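Local coordinates for protein TRAP dicarboxylate transporter-DctP subunit (Rhodobacter sphaeroides, PDB 4PE3) that probably binds a small organic solute in the periplasm and delivers it to a TRAP-type membrane transporter, and is captured here in an open, ligand-free state, at residues His32-Ser38 against Leu88-Thr94; Tyr77-Asp82 against Tyr98-Arg102; Thr151-Phe157 against Pro235-Pro241; Asn183-Ala188 against Ile311-Glu315. All coordinates share one frame; numbering follows the deposited sequence.

Interaction 1: His32-Ser38 against Leu88-Thr94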
loop_
_atom_site.group_PDB
_atom_site.type_symbol
_atom_site.label_atom_id
_atom_site.label_comp_id
_atom_site.label_asym_id
_atom_site.label_seq_id
_atom_site.Cartn_x
_atom_site.Cartn_y
_atom_site.Cartn_z
ATOM N N HIS A 32 2.299 -28.088 -5.799
ATOM C CA HIS A 32 3.475 -27.300 -5.487
ATOM C C HIS A 32 3.453 -26.048 -6.363
ATOM O O HIS A 32 3.553 -26.140 -7.589
ATOM C CB HIS A 32 4.728 -28.137 -5.734
ATOM C CG HIS A 32 4.706 -29.460 -5.033
ATOM N ND1 HIS A 32 5.102 -29.619 -3.723
ATOM C CD2 HIS A 32 4.324 -30.686 -5.462
ATOM C CE1 HIS A 32 4.967 -30.888 -3.376
ATOM N NE2 HIS A 32 4.500 -31.557 -4.413
ATOM N N PHE A 33 3.276 -24.883 -5.746
ATOM C CA PHE A 33 3.124 -23.641 -6.497
ATOM C C PHE A 33 4.257 -22.663 -6.199
ATOM O O PHE A 33 4.474 -22.288 -5.049
ATOM C CB PHE A 33 1.829 -22.924 -6.116
ATOM C CG PHE A 33 0.571 -23.721 -6.376
ATOM C CD1 PHE A 33 0.370 -24.413 -7.564
ATOM C CD2 PHE A 33 -0.423 -23.749 -5.414
ATOM C CE1 PHE A 33 -0.808 -25.111 -7.773
ATOM C CE2 PHE A 33 -1.593 -24.462 -5.626
ATOM C CZ PHE A 33 -1.774 -25.134 -6.792
ATOM N N ARG A 34 4.900 -22.181 -7.247
ATOM C CA ARG A 34 6.008 -21.227 -7.123
ATOM C C ARG A 34 5.491 -19.792 -7.260
ATOM O O ARG A 34 4.860 -19.451 -8.280
ATOM C CB ARG A 34 7.042 -21.527 -8.202
ATOM C CG ARG A 34 7.199 -23.018 -8.479
ATOM C CD ARG A 34 7.829 -23.255 -9.831
ATOM N NE ARG A 34 9.267 -23.020 -9.793
ATOM C CZ ARG A 34 9.960 -22.355 -10.714
ATOM N NH1 ARG A 34 9.363 -21.831 -11.779
ATOM N NH2 ARG A 34 11.273 -22.226 -10.567
ATOM N N PHE A 35 5.725 -18.989 -6.234
ATOM C CA PHE A 35 5.319 -17.594 -6.204
ATOM C C PHE A 35 6.521 -16.682 -6.208
ATOM O O PHE A 35 7.461 -16.919 -5.457
ATOM C CB PHE A 35 4.548 -17.315 -4.924
ATOM C CG PHE A 35 3.102 -17.633 -4.998
ATOM C CD1 PHE A 35 2.663 -18.922 -5.234
ATOM C CD2 PHE A 35 2.161 -16.630 -4.799
ATOM C CE1 PHE A 35 1.317 -19.198 -5.282
ATOM C CE2 PHE A 35 0.810 -16.918 -4.852
ATOM C CZ PHE A 35 0.398 -18.200 -5.102
ATOM N N GLN A 36 6.533 -15.658 -7.040
ATOM C CA GLN A 36 7.588 -14.680 -7.025
ATOM C C GLN A 36 7.168 -13.411 -6.294
ATOM O O GLN A 36 6.070 -12.879 -6.520
ATOM C CB GLN A 36 8.030 -14.334 -8.427
ATOM C CG GLN A 36 9.315 -13.549 -8.398
ATOM C CD GLN A 36 9.887 -13.289 -9.751
ATOM O OE1 GLN A 36 10.467 -14.184 -10.378
ATOM N NE2 GLN A 36 9.724 -12.061 -10.234
ATOM N N SER A 37 8.020 -12.935 -5.397
ATOM C CA SER A 37 7.801 -11.726 -4.612
ATOM C C SER A 37 8.289 -10.523 -5.390
ATOM O O SER A 37 9.109 -10.649 -6.287
ATOM C CB SER A 37 8.605 -11.860 -3.322
ATOM O OG SER A 37 8.406 -10.713 -2.497
ATOM N N SER A 38 7.802 -9.342 -5.026
ATOM C CA SER A 38 8.425 -8.095 -5.483
ATOM C C SER A 38 9.601 -7.653 -4.593
ATOM O O SER A 38 10.277 -6.676 -4.891
ATOM C CB SER A 38 7.368 -6.981 -5.544
ATOM O OG SER A 38 6.756 -6.850 -4.288
ATOM N N LEU A 88 5.077 -20.476 -16.133
ATOM C CA LEU A 88 6.491 -20.345 -15.791
ATOM C C LEU A 88 6.692 -20.139 -14.276
ATOM O O LEU A 88 7.644 -20.636 -13.674
ATOM C CB LEU A 88 7.093 -19.192 -16.590
ATOM C CG LEU A 88 8.549 -18.844 -16.294
ATOM C CD1 LEU A 88 9.448 -20.066 -16.496
ATOM C CD2 LEU A 88 8.995 -17.694 -17.183
ATOM N N ILE A 89 5.793 -19.376 -13.670
ATOM C CA ILE A 89 5.631 -19.363 -12.218
ATOM C C ILE A 89 4.127 -19.552 -11.988
ATOM O O ILE A 89 3.349 -19.555 -12.959
ATOM C CB ILE A 89 6.114 -18.049 -11.573
ATOM C CG1 ILE A 89 5.351 -16.850 -12.137
ATOM C CG2 ILE A 89 7.617 -17.859 -11.772
ATOM C CD1 ILE A 89 5.750 -15.539 -11.461
ATOM N N ASP A 90 3.711 -19.756 -10.747
ATOM C CA ASP A 90 2.305 -20.020 -10.430
ATOM C C ASP A 90 1.579 -18.870 -9.741
ATOM O O ASP A 90 0.350 -18.838 -9.746
ATOM C CB ASP A 90 2.199 -21.271 -9.566
ATOM C CG ASP A 90 2.765 -22.485 -10.255
ATOM O OD1 ASP A 90 2.329 -22.810 -11.379
ATOM O OD2 ASP A 90 3.688 -23.108 -9.690
ATOM N N GLY A 91 2.306 -17.940 -9.144
ATOM C CA GLY A 91 1.676 -16.788 -8.534
ATOM C C GLY A 91 2.686 -15.712 -8.245
ATOM O O GLY A 91 3.880 -15.844 -8.554
ATOM N N HIS A 92 2.200 -14.626 -7.656
ATOM C CA HIS A 92 3.071 -13.548 -7.182
ATOM C C HIS A 92 2.547 -12.891 -5.929
ATOM O O HIS A 92 1.354 -13.005 -5.593
ATOM C CB HIS A 92 3.372 -12.505 -8.280
ATOM C CG HIS A 92 2.179 -11.751 -8.802
ATOM N ND1 HIS A 92 2.227 -11.098 -10.011
ATOM C CD2 HIS A 92 0.963 -11.474 -8.266
ATOM C CE1 HIS A 92 1.073 -10.480 -10.221
ATOM N NE2 HIS A 92 0.288 -10.707 -9.186
ATOM N N ILE A 93 3.460 -12.236 -5.226
ATOM C CA ILE A 93 3.121 -11.353 -4.120
ATOM C C ILE A 93 3.803 -10.065 -4.517
ATOM O O ILE A 93 5.028 -9.955 -4.428
ATOM C CB ILE A 93 3.643 -11.875 -2.763
ATOM C CG1 ILE A 93 3.131 -13.284 -2.469
ATOM C CG2 ILE A 93 3.226 -10.897 -1.667
ATOM C CD1 ILE A 93 3.607 -13.878 -1.161
ATOM N N THR A 94 3.039 -9.080 -4.995
ATOM C CA THR A 94 3.663 -7.952 -5.660
ATOM C C THR A 94 2.866 -6.649 -5.559
ATOM O O THR A 94 1.713 -6.645 -5.159
ATOM C CB THR A 94 3.941 -8.287 -7.146
ATOM O OG1 THR A 94 4.867 -7.335 -7.676
ATOM C CG2 THR A 94 2.651 -8.269 -7.960
#
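Strands 32-37 and 91-94 run side by side in parallel, their axes 4.3 Å apart at the closest point and 24° from alignment. Phe35 pairs with Gly91, Gln36 with His92, and Ser37 with Ile93. At the start of the pairing two donors grip Arg34 O: Asp90 N at 2.7 Å and Gly91 N at 3.1 Å. The Asp90 carboxylate reaches across to the backbone of Phe33 and Arg34, because CG sits beside its own backbone N (chi1 -60°). There Asp90 OD2 accepts Arg34 N at 2.9 Å through its anti lone pair. The Phe35 ring lies over Gly91, with Gly91 CA 3.7 Å from the ring centroid and almost on the ring normal. A side chain at Gly91 would run into that ring. Phe35 CD2 also meets Ile93 CG1 at 4.2 Å. With an alanine here, Gly91 would probably lose the ring over its CA and Ile93 this apolar neighbour. Gln36 CB touches Ile89 CD1 at 4.0 Å, while the Gln36 amide bonds the backbone of Ile74 and Val75. In the five-stranded sheet 91-95 is the central strand, flanked by 32-37 and 243-248. Strand 65-69 lies beyond 32-37, and helix 80-86 packs on the Gln36 and His92 side.

Interaction 2: Tyr77-Asp82 against Tyr98-Arg102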
loop_
_atom_site.group_PDB
_atom_site.type_symbol
_atom_site.label_atom_id
_atom_site.label_comp_id
_atom_site.label_asym_id
_atom_site.label_seq_id
_atom_site.Cartn_x
_atom_site.Cartn_y
_atom_site.Cartn_z
ATOM N N TYR A 77 9.997 -8.130 -12.591
ATOM C CA TYR A 77 8.888 -7.822 -11.676
ATOM C C TYR A 77 7.594 -7.294 -12.338
ATOM O O TYR A 77 6.510 -7.430 -11.766
ATOM C CB TYR A 77 9.356 -6.853 -10.578
ATOM C CG TYR A 77 9.563 -5.424 -11.039
ATOM C CD1 TYR A 77 10.691 -5.054 -11.761
ATOM C CD2 TYR A 77 8.627 -4.447 -10.752
ATOM C CE1 TYR A 77 10.873 -3.754 -12.181
ATOM C CE2 TYR A 77 8.802 -3.146 -11.161
ATOM C CZ TYR A 77 9.925 -2.802 -11.877
ATOM O OH TYR A 77 10.100 -1.499 -12.291
ATOM N N LYS A 78 7.695 -6.695 -13.525
ATOM C CA LYS A 78 6.519 -6.199 -14.218
ATOM C C LYS A 78 5.872 -7.266 -15.084
ATOM O O LYS A 78 4.779 -7.056 -15.616
ATOM C CB LYS A 78 6.872 -4.988 -15.088
ATOM C CG LYS A 78 7.189 -3.739 -14.289
ATOM C CD LYS A 78 6.706 -2.497 -15.008
ATOM C CE LYS A 78 6.995 -1.241 -14.222
ATOM N NZ LYS A 78 7.010 -0.051 -15.123
ATOM N N GLU A 79 6.519 -8.418 -15.208
ATOM C CA GLU A 79 6.041 -9.446 -16.127
ATOM C C GLU A 79 5.563 -10.688 -15.399
ATOM O O GLU A 79 5.318 -11.716 -16.016
ATOM C CB GLU A 79 7.136 -9.817 -17.123
ATOM C CG GLU A 79 7.617 -8.652 -17.981
ATOM C CD GLU A 79 6.488 -7.760 -18.472
ATOM O OE1 GLU A 79 5.476 -8.290 -18.982
ATOM O OE2 GLU A 79 6.616 -6.521 -18.346
ATOM N N THR A 80 5.412 -10.605 -14.082
ATOM C CA THR A 80 4.907 -11.759 -13.365
ATOM C C THR A 80 3.512 -12.197 -13.850
ATOM O O THR A 80 3.253 -13.392 -13.887
ATOM C CB THR A 80 4.962 -11.608 -11.843
ATOM O OG1 THR A 80 4.386 -10.359 -11.438
ATOM C CG2 THR A 80 6.403 -11.661 -11.335
ATOM N N PRO A 81 2.617 -11.250 -14.241
ATOM C CA PRO A 81 1.312 -11.757 -14.697
ATOM C C PRO A 81 1.437 -12.666 -15.907
ATOM O O PRO A 81 0.808 -13.721 -15.958
ATOM C CB PRO A 81 0.520 -10.475 -15.036
ATOM C CG PRO A 81 1.161 -9.399 -14.198
ATOM C CD PRO A 81 2.639 -9.776 -14.172
ATOM N N ASP A 82 2.236 -12.255 -16.877
ATOM C CA ASP A 82 2.495 -13.061 -18.056
ATOM C C ASP A 82 3.049 -14.449 -17.676
ATOM O O ASP A 82 2.606 -15.497 -18.187
ATOM C CB ASP A 82 3.481 -12.306 -18.956
ATOM C CG ASP A 82 2.903 -10.982 -19.478
ATOM O OD1 ASP A 82 1.673 -10.915 -19.676
ATOM O OD2 ASP A 82 3.661 -10.007 -19.692
ATOM N N TYR A 98 2.702 -1.604 -10.001
ATOM C CA TYR A 98 3.608 -1.924 -11.099
ATOM C C TYR A 98 2.894 -2.055 -12.437
ATOM O O TYR A 98 3.514 -1.964 -13.500
ATOM C CB TYR A 98 4.324 -3.238 -10.815
ATOM C CG TYR A 98 5.369 -3.204 -9.716
ATOM C CD1 TYR A 98 5.963 -2.017 -9.304
ATOM C CD2 TYR A 98 5.761 -4.375 -9.095
ATOM C CE1 TYR A 98 6.937 -2.012 -8.299
ATOM C CE2 TYR A 98 6.721 -4.377 -8.106
ATOM C CZ TYR A 98 7.295 -3.195 -7.711
ATOM O OH TYR A 98 8.256 -3.220 -6.722
ATOM N N PHE A 99 1.578 -2.235 -12.394
ATOM C CA PHE A 99 0.835 -2.539 -13.613
ATOM C C PHE A 99 -0.005 -1.367 -14.095
ATOM O O PHE A 99 -0.876 -1.535 -14.958
ATOM C CB PHE A 99 0.020 -3.817 -13.378
ATOM C CG PHE A 99 0.846 -4.937 -12.789
ATOM C CD1 PHE A 99 1.915 -5.459 -13.499
ATOM C CD2 PHE A 99 0.569 -5.457 -11.537
ATOM C CE1 PHE A 99 2.709 -6.463 -12.954
ATOM C CE2 PHE A 99 1.362 -6.464 -10.990
ATOM C CZ PHE A 99 2.423 -6.975 -11.714
ATOM N N ALA A 100 0.265 -0.176 -13.560
ATOM C CA ALA A 100 -0.469 1.019 -13.967
ATOM C C ALA A 100 -0.381 1.301 -15.460
ATOM O O ALA A 100 -1.281 1.922 -16.034
ATOM C CB ALA A 100 0.030 2.230 -13.174
ATOM N N GLY A 101 0.681 0.837 -16.099
ATOM C CA GLY A 101 0.815 0.951 -17.542
ATOM C C GLY A 101 -0.246 0.179 -18.316
ATOM O O GLY A 101 -0.615 0.560 -19.433
ATOM N N ARG A 102 -0.741 -0.910 -17.740
ATOM C CA ARG A 102 -1.779 -1.701 -18.400
ATOM C C ARG A 102 -3.114 -0.991 -18.403
ATOM O O ARG A 102 -3.863 -1.089 -19.370
ATOM C CB ARG A 102 -1.955 -3.060 -17.716
ATOM C CG ARG A 102 -0.694 -3.893 -17.692
ATOM C CD ARG A 102 -0.965 -5.290 -17.160
ATOM N NE ARG A 102 0.269 -6.066 -17.121
ATOM C CZ ARG A 102 0.351 -7.384 -17.265
ATOM N NH1 ARG A 102 -0.740 -8.115 -17.460
ATOM N NH2 ARG A 102 1.539 -7.972 -17.210
#
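Lys78 and Tyr98 bring the two backbones nearest, with CA atoms 6.0 Å apart. Residues 77-82 lead into helix 80-86, with Glu79 at the N-cap position. Residues 98-102 make a turn in which Arg102 N bonds back to Phe99 O. Tyr77 and Tyr98 form a T-shaped pair. The edge of Tyr77 points into the face of Tyr98, with centroids 4.5 Å apart and planes at 74°. Tyr77 CD2 leads, 3.3 Å from Tyr98 CE2. Its ring gets there because CG is wedged between the backbone N and the carbonyl carbon (chi1 74°). Next along, Pro81 CG lies over one face of the Phe99 ring, and Pro81 CD is 3.5 Å from Phe99 CE1. Lys78 O comes to the edge of the same ring, 3.4 Å from Phe99 CE1. Pro81 CG also lies over a face of the Arg102 guanidinium, 3.4 Å from NH2. Arg102 NH2 makes a long salt bridge to Asp82 OD1 at 3.8 Å, and Arg102 has a cation-pi partner in Tyr142. Both segments follow strands of the same sheet, 65-69 and 91-95. Aromatic rings and proline carbons do most of the joining, and the ionic pair at the margin probably adds only modest attraction.

Interaction 3: Thr151-Phe157 against Pro235-Pro241. With ZN (zinc ion), chain F.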
loop_
_atom_site.group_PDB
_atom_site.type_symbol
_atom_site.label_atom_id
_atom_site.label_comp_id
_atom_site.label_asym_id
_atom_site.label_seq_id
_atom_site.Cartn_x
_atom_site.Cartn_y
_atom_site.Cartn_z
ATOM N N THR A 151 -0.053 -5.379 2.737
ATOM C CA THR A 151 0.589 -4.090 2.540
ATOM C C THR A 151 1.956 -4.014 3.235
ATOM O O THR A 151 2.146 -4.598 4.286
ATOM C CB THR A 151 -0.337 -2.960 3.062
ATOM O OG1 THR A 151 0.282 -1.681 2.871
ATOM C CG2 THR A 151 -0.615 -3.159 4.523
ATOM N N PRO A 152 2.885 -3.253 2.658
ATOM C CA PRO A 152 4.113 -2.938 3.401
ATOM C C PRO A 152 3.910 -1.794 4.407
ATOM O O PRO A 152 4.872 -1.385 5.074
ATOM C CB PRO A 152 5.075 -2.496 2.305
ATOM C CG PRO A 152 4.167 -1.906 1.260
ATOM C CD PRO A 152 2.942 -2.766 1.270
ATOM N N GLY A 153 2.693 -1.260 4.496
ATOM C CA GLY A 153 2.355 -0.346 5.579
ATOM C C GLY A 153 1.835 1.016 5.164
ATOM O O GLY A 153 2.157 1.522 4.089
ATOM N N LEU A 154 1.004 1.587 6.022
ATOM C CA LEU A 154 0.624 2.993 5.892
ATOM C C LEU A 154 1.848 3.826 6.240
ATOM O O LEU A 154 2.438 3.647 7.325
ATOM C CB LEU A 154 -0.521 3.304 6.835
ATOM C CG LEU A 154 -0.929 4.763 6.949
ATOM C CD1 LEU A 154 -1.367 5.341 5.611
ATOM C CD2 LEU A 154 -2.011 4.899 8.020
ATOM N N GLU A 155 2.266 4.692 5.326
ATOM C CA GLU A 155 3.429 5.554 5.561
ATOM C C GLU A 155 3.098 6.617 6.583
ATOM O O GLU A 155 1.935 7.013 6.704
ATOM C CB GLU A 155 3.884 6.197 4.251
ATOM C CG GLU A 155 4.364 5.191 3.181
ATOM C CD GLU A 155 5.178 5.846 2.090
ATOM O OE1 GLU A 155 5.287 7.067 2.071
ATOM O OE2 GLU A 155 5.709 5.131 1.208
ATOM N N ALA A 156 4.105 7.067 7.329
ATOM C CA ALA A 156 3.972 8.259 8.157
ATOM C C ALA A 156 4.531 9.448 7.399
ATOM O O ALA A 156 5.365 9.289 6.520
ATOM C CB ALA A 156 4.716 8.064 9.452
ATOM N N PHE A 157 4.081 10.654 7.739
ATOM C CA PHE A 157 4.552 11.847 7.054
ATOM C C PHE A 157 5.707 12.442 7.836
ATOM O O PHE A 157 5.681 12.471 9.062
ATOM C CB PHE A 157 3.387 12.865 6.986
ATOM C CG PHE A 157 3.546 13.936 5.927
ATOM C CD1 PHE A 157 3.740 13.601 4.609
ATOM C CD2 PHE A 157 3.443 15.271 6.249
ATOM C CE1 PHE A 157 3.874 14.569 3.624
ATOM C CE2 PHE A 157 3.569 16.257 5.273
ATOM C CZ PHE A 157 3.771 15.893 3.951
ATOM N N PRO A 235 -0.799 8.326 12.745
ATOM C CA PRO A 235 -0.690 7.635 11.468
ATOM C C PRO A 235 -0.675 8.596 10.306
ATOM O O PRO A 235 -1.208 9.706 10.402
ATOM C CB PRO A 235 -1.952 6.756 11.448
ATOM C CG PRO A 235 -2.228 6.507 12.867
ATOM C CD PRO A 235 -1.950 7.843 13.515
ATOM N N GLY A 236 -0.004 8.227 9.233
ATOM C CA GLY A 236 -0.013 9.041 8.038
ATOM C C GLY A 236 -1.388 9.149 7.395
ATOM O O GLY A 236 -2.354 8.504 7.814
ATOM N N PHE A 237 -1.454 9.950 6.342
ATOM C CA PHE A 237 -2.736 10.300 5.738
ATOM C C PHE A 237 -2.738 10.184 4.223
ATOM O O PHE A 237 -3.696 10.632 3.590
ATOM C CB PHE A 237 -3.156 11.730 6.138
ATOM C CG PHE A 237 -2.131 12.768 5.814
ATOM C CD1 PHE A 237 -2.059 13.303 4.553
ATOM C CD2 PHE A 237 -1.213 13.185 6.771
ATOM C CE1 PHE A 237 -1.112 14.240 4.231
ATOM C CE2 PHE A 237 -0.240 14.102 6.452
ATOM C CZ PHE A 237 -0.178 14.626 5.179
ATOM N N HIS A 238 -1.717 9.582 3.609
ATOM C CA HIS A 238 -1.675 9.656 2.161
ATOM C C HIS A 238 -1.198 8.458 1.358
ATOM O O HIS A 238 -1.580 8.351 0.198
ATOM C CB HIS A 238 -0.934 10.905 1.706
ATOM C CG HIS A 238 0.527 10.693 1.530
ATOM N ND1 HIS A 238 1.416 10.678 2.581
ATOM C CD2 HIS A 238 1.253 10.453 0.414
ATOM C CE1 HIS A 238 2.627 10.425 2.120
ATOM N NE2 HIS A 238 2.558 10.300 0.807
ATOM N N SER A 239 -0.384 7.553 1.905
ATOM C CA SER A 239 0.193 6.486 1.101
ATOM C C SER A 239 0.121 5.136 1.810
ATOM O O SER A 239 0.711 4.958 2.881
ATOM C CB SER A 239 1.635 6.794 0.752
ATOM O OG SER A 239 2.121 5.718 -0.051
ATOM N N LEU A 240 -0.601 4.186 1.228
ATOM C CA LEU A 240 -0.782 2.875 1.807
ATOM C C LEU A 240 -0.816 1.883 0.639
ATOM O O LEU A 240 -1.893 1.580 0.109
ATOM C CB LEU A 240 -2.076 2.832 2.630
ATOM C CG LEU A 240 -2.208 1.717 3.670
ATOM C CD1 LEU A 240 -3.365 2.009 4.646
ATOM C CD2 LEU A 240 -2.411 0.390 2.992
ATOM N N PRO A 241 0.351 1.402 0.196
ATOM C CA PRO A 241 0.387 0.579 -1.017
ATOM C C PRO A 241 -0.268 -0.798 -0.869
ATOM O O PRO A 241 -0.154 -1.457 0.156
ATOM C CB PRO A 241 1.881 0.422 -1.301
ATOM C CG PRO A 241 2.547 1.524 -0.540
ATOM C CD PRO A 241 1.694 1.798 0.648
HETATM ZN ZN ZN F . 6.416 6.955 0.342
HETATM O O HOH W 1 1.143 5.557 9.654
HETATM O O HOH W 2 0.804 8.184 4.454
HETATM O O HOH W 3 4.686 6.790 -0.834
HETATM O O HOH W 4 7.817 6.120 -0.810
#
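Thr151 OG1 is gripped twice: it donates to Pro241 O at 2.8 Å, in the carbonyl plane, and accepts Gly153 N at 2.9 Å to close an ST turn. The two segments are extended connections between the two sheets. Residues 151-157 lead from the five-stranded sheet to the four-stranded one, and 235-241 lead back, consistent with the hinge of periplasmic solute-binding proteins. Glu155 N points straight at Ser239 O, 2.9 Å away with an N-H...O angle of 175°. Gly236 CA sits 3.1 Å from Glu155 O, where a side chain would collide with that oxygen. Leu154 packs against the other segment, CD1 against Ser239 O and CD2 against Pro235 CB. Farther along, the edge of Phe237 meets the face of Phe157, with centroids 5.0 Å apart and planes at 57°. Phe157 CG lies anti to the backbone N (chi1 -160°), which turns the ring toward Phe237 and His238. Phe185 of helix 180-187 joins this aromatic cluster, and Asp213 bonds His238 NE2. Glu155 holds a zinc ion with both carboxylate oxygens, OE1 and OE2 each 2.1 Å from the metal. Asp213, Tyr214 and two waters complete the site. One of these waters ties the zinc to the other segment, lying 2.9 Å from Ser239 OG.

Interaction 4: Asn183-Ala188 against Ile311-Glu315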
loop_
_atom_site.group_PDB
_atom_site.type_symbol
_atom_site.label_atom_id
_atom_site.label_comp_id
_atom_site.label_asym_id
_atom_site.label_seq_id
_atom_site.Cartn_x
_atom_site.Cartn_y
_atom_site.Cartn_z
ATOM N N ASN A 183 0.261 15.141 -7.315
ATOM C CA ASN A 183 -0.916 15.842 -7.794
ATOM C C ASN A 183 -1.898 16.132 -6.670
ATOM O O ASN A 183 -2.509 17.205 -6.657
ATOM C CB ASN A 183 -1.576 15.069 -8.931
ATOM C CG ASN A 183 -0.723 15.057 -10.183
ATOM O OD1 ASN A 183 0.163 15.895 -10.351
ATOM N ND2 ASN A 183 -0.980 14.100 -11.071
ATOM N N VAL A 184 -2.038 15.217 -5.715
ATOM C CA VAL A 184 -2.863 15.450 -4.533
ATOM C C VAL A 184 -2.255 16.547 -3.651
ATOM O O VAL A 184 -2.966 17.463 -3.222
ATOM C CB VAL A 184 -3.094 14.162 -3.736
ATOM C CG1 VAL A 184 -3.745 14.432 -2.402
ATOM C CG2 VAL A 184 -3.980 13.211 -4.545
ATOM N N PHE A 185 -0.948 16.507 -3.392
ATOM C CA PHE A 185 -0.341 17.574 -2.598
ATOM C C PHE A 185 -0.501 18.925 -3.276
ATOM O O PHE A 185 -0.814 19.906 -2.604
ATOM C CB PHE A 185 1.115 17.264 -2.199
ATOM C CG PHE A 185 1.206 16.342 -1.015
ATOM C CD1 PHE A 185 0.834 16.787 0.239
ATOM C CD2 PHE A 185 1.621 15.032 -1.142
ATOM C CE1 PHE A 185 0.898 15.956 1.338
ATOM C CE2 PHE A 185 1.669 14.204 -0.028
ATOM C CZ PHE A 185 1.295 14.666 1.194
ATOM N N ALA A 186 -0.332 18.983 -4.595
ATOM C CA ALA A 186 -0.573 20.232 -5.320
ATOM C C ALA A 186 -2.020 20.700 -5.210
ATOM O O ALA A 186 -2.268 21.896 -5.076
ATOM C CB ALA A 186 -0.184 20.089 -6.758
ATOM N N ALA A 187 -2.970 19.770 -5.275
ATOM C CA ALA A 187 -4.374 20.120 -5.144
ATOM C C ALA A 187 -4.670 20.682 -3.749
ATOM O O ALA A 187 -5.594 21.487 -3.574
ATOM C CB ALA A 187 -5.224 18.888 -5.414
ATOM N N ALA A 188 -3.892 20.261 -2.757
ATOM C CA ALA A 188 -3.999 20.771 -1.390
ATOM C C ALA A 188 -3.253 22.098 -1.200
ATOM O O ALA A 188 -3.249 22.654 -0.113
ATOM C CB ALA A 188 -3.460 19.750 -0.395
ATOM N N ILE A 311 -10.117 16.503 -0.873
ATOM C CA ILE A 311 -9.191 17.118 -1.803
ATOM C C ILE A 311 -8.669 16.050 -2.767
ATOM O O ILE A 311 -8.611 16.256 -3.968
ATOM C CB ILE A 311 -8.028 17.793 -1.063
ATOM C CG1 ILE A 311 -8.530 19.083 -0.428
ATOM C CG2 ILE A 311 -6.903 18.115 -2.011
ATOM C CD1 ILE A 311 -8.182 19.220 1.008
ATOM N N ALA A 312 -8.286 14.908 -2.218
ATOM C CA ALA A 312 -7.712 13.834 -3.013
ATOM C C ALA A 312 -8.713 13.321 -4.051
ATOM O O ALA A 312 -8.338 12.980 -5.181
ATOM C CB ALA A 312 -7.263 12.721 -2.098
ATOM N N ARG A 313 -9.980 13.296 -3.668
ATOM C CA ARG A 313 -11.038 12.776 -4.540
ATOM C C ARG A 313 -11.068 13.509 -5.875
ATOM O O ARG A 313 -11.319 12.912 -6.912
ATOM C CB ARG A 313 -12.398 12.880 -3.854
ATOM C CG ARG A 313 -13.569 12.264 -4.661
ATOM C CD ARG A 313 -14.860 13.045 -4.443
ATOM N NE ARG A 313 -14.696 14.455 -4.778
ATOM C CZ ARG A 313 -14.639 14.942 -6.016
ATOM N NH1 ARG A 313 -14.743 14.135 -7.053
ATOM N NH2 ARG A 313 -14.469 16.249 -6.207
ATOM N N GLY A 314 -10.845 14.818 -5.855
ATOM C CA GLY A 314 -10.785 15.568 -7.095
ATOM C C GLY A 314 -9.713 15.033 -8.035
ATOM O O GLY A 314 -9.872 15.025 -9.254
ATOM N N GLU A 315 -8.611 14.565 -7.465
ATOM C CA GLU A 315 -7.552 13.956 -8.263
ATOM C C GLU A 315 -7.900 12.523 -8.655
ATOM O O GLU A 315 -7.603 12.119 -9.773
ATOM C CB GLU A 315 -6.192 14.045 -7.565
ATOM C CG GLU A 315 -5.729 15.487 -7.413
ATOM C CD GLU A 315 -5.571 16.202 -8.745
ATOM O OE1 GLU A 315 -4.874 15.655 -9.636
ATOM O OE2 GLU A 315 -6.102 17.327 -8.886
#
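Ile311 CG2 presses on the last turn of helix 180-187, 3.8 Å from Ala187 C and equally near Ala188 N. That methyl is placed by chi1 -75°, which sets CG2 anti to the backbone N. Val184 uses both its branches. Val184 CG1 meets Ala312 CB at 3.9 Å, and Val184 CG2 meets Glu315 CB at 3.8 Å. Glu315 slides past Val184 in the opposite direction and bends at chi2. The Glu315 carboxylate thereby settles against residues one helical turn apart, OE1 3.4 Å from Asn183 CB and OE2 3.9 Å from Ala187 CB. Lys318, three residues on in the same helix, holds OE2 in a salt bridge. Cutting Glu315 back to an alanine would keep the CB touch on Val184 but would probably leave Lys318 without this mate and open a gap beside Asn183 and Ala187. The small side chain of Ala312 lets its CA come within 5.3 Å of Val184 CA. The short helical segments behind these contacts are 8.7 Å apart at closest approach and cross at 128°. Outside the pair, Val184 also touches Val113, and Ile311 touches Val166. Phe185 faces the other way, into the cluster of Phe157, Phe237 and His238. The contact thus joins helices 180-187 and 302-320 by methyl groups and the bent side chain of Glu315, whose charge is probably steadied by a lysine of its own helix.

Interactions 1 and 3 are the buried contacts, while interactions 2 and 4 are only partly buried. Interaction 1 relies on backbone bonds between parallel strands. Interaction 2 joins a loop and the start of helix 80-86 to a turn after strand 91-95 by ring and proline packing. Interactions 1 and 2 meet where Thr80 OG1 probably bonds His92 ND1, 2.7 Å away. Interaction 3 lies nearest the centre of the chain and combines backbone bonds, waters, zinc and aromatic rings. Interaction 4 is helix packing through methyl groups and a bent glutamate, on the opposite side of the chain's centre from interaction 1. It touches interaction 3 through Phe185, whose CZ is 3.5 Å from Phe157 CE1.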